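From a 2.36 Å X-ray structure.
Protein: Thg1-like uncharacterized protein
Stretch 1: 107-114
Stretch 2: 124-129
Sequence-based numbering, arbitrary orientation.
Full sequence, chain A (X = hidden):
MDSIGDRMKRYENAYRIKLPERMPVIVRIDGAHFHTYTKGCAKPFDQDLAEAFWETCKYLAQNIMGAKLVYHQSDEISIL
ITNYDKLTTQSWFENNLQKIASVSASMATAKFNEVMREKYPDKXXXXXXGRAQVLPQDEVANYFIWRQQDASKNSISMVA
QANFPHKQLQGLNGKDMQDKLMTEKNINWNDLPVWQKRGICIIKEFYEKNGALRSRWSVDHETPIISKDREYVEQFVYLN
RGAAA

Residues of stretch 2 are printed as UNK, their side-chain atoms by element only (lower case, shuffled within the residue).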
# COMPACT_ATOMS: atom_id res chain seq x y z
N MET A 107 -7.37 0.88 -22.37
CA MET A 107 -8.23 0.13 -23.27
C MET A 107 -9.55 0.85 -23.51
O MET A 107 -10.02 0.94 -24.64
CB MET A 107 -8.50 -1.27 -22.72
CG MET A 107 -7.34 -2.25 -22.88
SD MET A 107 -7.70 -3.84 -22.10
CE MET A 107 -6.23 -4.77 -22.57
N ALA A 108 -10.14 1.35 -22.42
CA ALA A 108 -11.39 2.08 -22.51
C ALA A 108 -11.20 3.33 -23.37
O ALA A 108 -12.03 3.64 -24.22
CB ALA A 108 -11.88 2.46 -21.12
N THR A 109 -10.09 4.03 -23.15
CA THR A 109 -9.77 5.23 -23.90
C THR A 109 -9.62 4.95 -25.40
O THR A 109 -10.14 5.70 -26.23
CB THR A 109 -8.47 5.87 -23.38
OG1 THR A 109 -8.64 6.23 -22.00
CG2 THR A 109 -8.12 7.12 -24.18
N ALA A 110 -8.92 3.87 -25.73
CA ALA A 110 -8.65 3.54 -27.13
C ALA A 110 -9.92 3.24 -27.92
O ALA A 110 -10.15 3.83 -28.98
CB ALA A 110 -7.68 2.36 -27.21
N LYS A 111 -10.74 2.34 -27.40
CA LYS A 111 -11.96 1.93 -28.09
C LYS A 111 -12.98 3.06 -28.17
O LYS A 111 -13.56 3.30 -29.23
CB LYS A 111 -12.57 0.70 -27.41
CG LYS A 111 -13.90 0.23 -28.01
CD LYS A 111 -13.79 0.00 -29.52
CE LYS A 111 -12.77 -1.07 -29.87
NZ LYS A 111 -12.59 -1.21 -31.34
N PHE A 112 -13.18 3.75 -27.06
CA PHE A 112 -14.17 4.82 -26.98
C PHE A 112 -13.89 5.94 -27.98
O PHE A 112 -14.76 6.33 -28.75
CB PHE A 112 -14.24 5.39 -25.56
CG PHE A 112 -15.39 6.34 -25.34
CD1 PHE A 112 -16.63 5.86 -24.96
CD2 PHE A 112 -15.22 7.70 -25.50
CE1 PHE A 112 -17.69 6.72 -24.75
CE2 PHE A 112 -16.27 8.57 -25.29
CZ PHE A 112 -17.51 8.08 -24.92
N ASN A 113 -12.66 6.45 -27.96
CA ASN A 113 -12.26 7.50 -28.89
C ASN A 113 -12.40 7.06 -30.34
O ASN A 113 -12.85 7.84 -31.18
CB ASN A 113 -10.83 7.95 -28.60
CG ASN A 113 -10.75 8.97 -27.48
OD1 ASN A 113 -11.54 9.92 -27.43
ND2 ASN A 113 -9.79 8.79 -26.58
N GLU A 114 -12.03 5.82 -30.64
CA GLU A 114 -12.14 5.28 -31.99
C GLU A 114 -13.57 5.31 -32.51
O GLU A 114 -13.85 5.82 -33.59
CB GLU A 114 -11.60 3.85 -32.05
CG GLU A 114 -11.94 3.13 -33.35
CD GLU A 114 -11.50 1.68 -33.35
OE1 GLU A 114 -10.38 1.39 -33.84
OE2 GLU A 114 -12.27 0.82 -32.88
N UNK A 124 -13.52 16.54 -28.99
CA UNK A 124 -12.15 16.50 -28.45
C UNK A 124 -11.83 15.11 -27.89
O UNK A 124 -12.71 14.26 -27.80
c UNK A 124 -13.61 17.61 -26.91
c UNK A 124 -12.18 17.54 -27.33
c UNK A 124 -14.41 17.38 -28.16
N UNK A 125 -10.58 14.89 -27.51
CA UNK A 125 -10.17 13.60 -26.99
C UNK A 125 -10.82 13.30 -25.64
O UNK A 125 -10.81 14.13 -24.74
c UNK A 125 -8.34 12.32 -29.04
c UNK A 125 -7.90 13.52 -28.21
c UNK A 125 -6.40 13.52 -28.00
c UNK A 125 -8.64 13.53 -26.88
N UNK A 126 -11.39 12.11 -25.52
CA UNK A 126 -11.97 11.66 -24.27
C UNK A 126 -10.94 10.89 -23.45
O UNK A 126 -10.18 10.09 -24.00
c UNK A 126 -13.19 10.78 -24.53
N UNK A 127 -10.91 11.15 -22.15
CA UNK A 127 -10.01 10.44 -21.25
C UNK A 127 -10.76 9.81 -20.09
O UNK A 127 -11.89 10.20 -19.78
c UNK A 127 -7.96 11.78 -21.82
c UNK A 127 -8.90 11.35 -20.71
o UNK A 127 -9.48 12.52 -20.11
N UNK A 128 -10.14 8.82 -19.46
CA UNK A 128 -10.76 8.08 -18.37
C UNK A 128 -9.76 7.85 -17.24
O UNK A 128 -8.55 7.85 -17.46
c UNK A 128 -11.98 6.97 -21.26
c UNK A 128 -12.96 7.04 -22.23
c UNK A 128 -14.29 6.93 -21.88
c UNK A 128 -13.66 6.69 -19.59
c UNK A 128 -11.25 6.72 -18.86
c UNK A 128 -12.32 6.80 -19.92
c UNK A 128 -14.64 6.75 -20.55
N UNK A 129 -10.28 7.66 -16.03
CA UNK A 129 -9.44 7.23 -14.92
C UNK A 129 -9.78 5.77 -14.63
O UNK A 129 -10.78 5.25 -15.12
c UNK A 129 -10.80 7.58 -12.81
c UNK A 129 -9.67 8.09 -13.68
o UNK A 129 -10.59 7.45 -11.59
o UNK A 129 -11.90 7.30 -13.35
O HOH W 1 -13.69 11.78 -28.67

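Stretch 1 is a continuous helical segment, and the second stretch runs past one side of it as a loop that leads into a strand. At position 124 the side chain consists of three carbons that close a ring onto the backbone N, and none of them reaches the helix. Among the standard residues only proline is built this way; Pro124 therefore opens the stretch. Its CA-to-CB bond points away from the helix. The carbonyl is nonetheless linked to the helix through water 1, which donates to Pro124 O at 2.8 Å and to Asn113 OD1 at 3.1 Å, so that one solvent molecule spans a gap the proline itself does not close.

Position 125 carries four carbons, forked at the second, and one terminal carbon approaches the Asn113 side chain. An unbranched first carbon followed by a fork with two terminal carbons, and no heteroatom, identifies Leu125. Its CA-to-CB bond lies sideways to the helix, but the end of the side chain comes nearer, with Leu125 CD2 4.3 Å from Asn113 OD1. This is a distant contact.

At position 126 the side chain is a single carbon, CB, which points toward the helix and packs 3.8 Å from Phe112 CD2; the residue is Ala126. The backbone does more specific work here. Ala126 N donates to Asn113 OD1 at 2.9 Å with an angle of 162°, and Asn113 ND2 donates to Ala126 O, also at 2.9 Å, with an angle of 152°. One carboxamide thus satisfies both polar groups of the same residue, its oxygen accepting and its nitrogen donating.

Position 127 has one carbon bearing one oxygen and one further carbon, none in contact with the helix. This beta-branched hydroxyl side chain is that of Thr127, with chi1 in the p well. Its CA-to-CB bond points away from the helix, and its side chain comes nearest where Thr127 CG2 lies 5.2 Å from Thr109 CG2, although the backbone passes close enough for Thr127 CA to lie 4.5 Å from Thr109 OG1.

Seven carbons occur at position 128, one leading to a ring of six with no oxygen attached. The far tip of this ring lies over one face of the Phe112 ring, and the residue is Phe128. Phe128 CZ sits 3.7 Å from Phe112 CG, while Phe128 CD1 approaches Thr109 OG1 at 3.5 Å. The two aromatic rings form an edge-to-face pair, the edge of Phe128 toward the face of Phe112, with centroids 5.3 Å apart and planes at 79°.

At position 129 two carbons are present, the second carrying two oxygens, and none touches the helix. This short carboxylate defines Asp129, whose CA-to-CB bond points away from the helix.

The contact combines a polar clamp with an aromatic anchor. Asn113 fixes the backbone of Ala126 through paired hydrogen bonds, and one helical turn back Thr109 lies beside the chain, its CG2 3.6 Å from Ala126 O. Between these two residues in sequence, Phe112 receives both the alanine methyl and the edge of Phe128, the residue that contributes the largest covered area in this compact interface of 327 Å².

Stretch 2 124-129: PLATFD
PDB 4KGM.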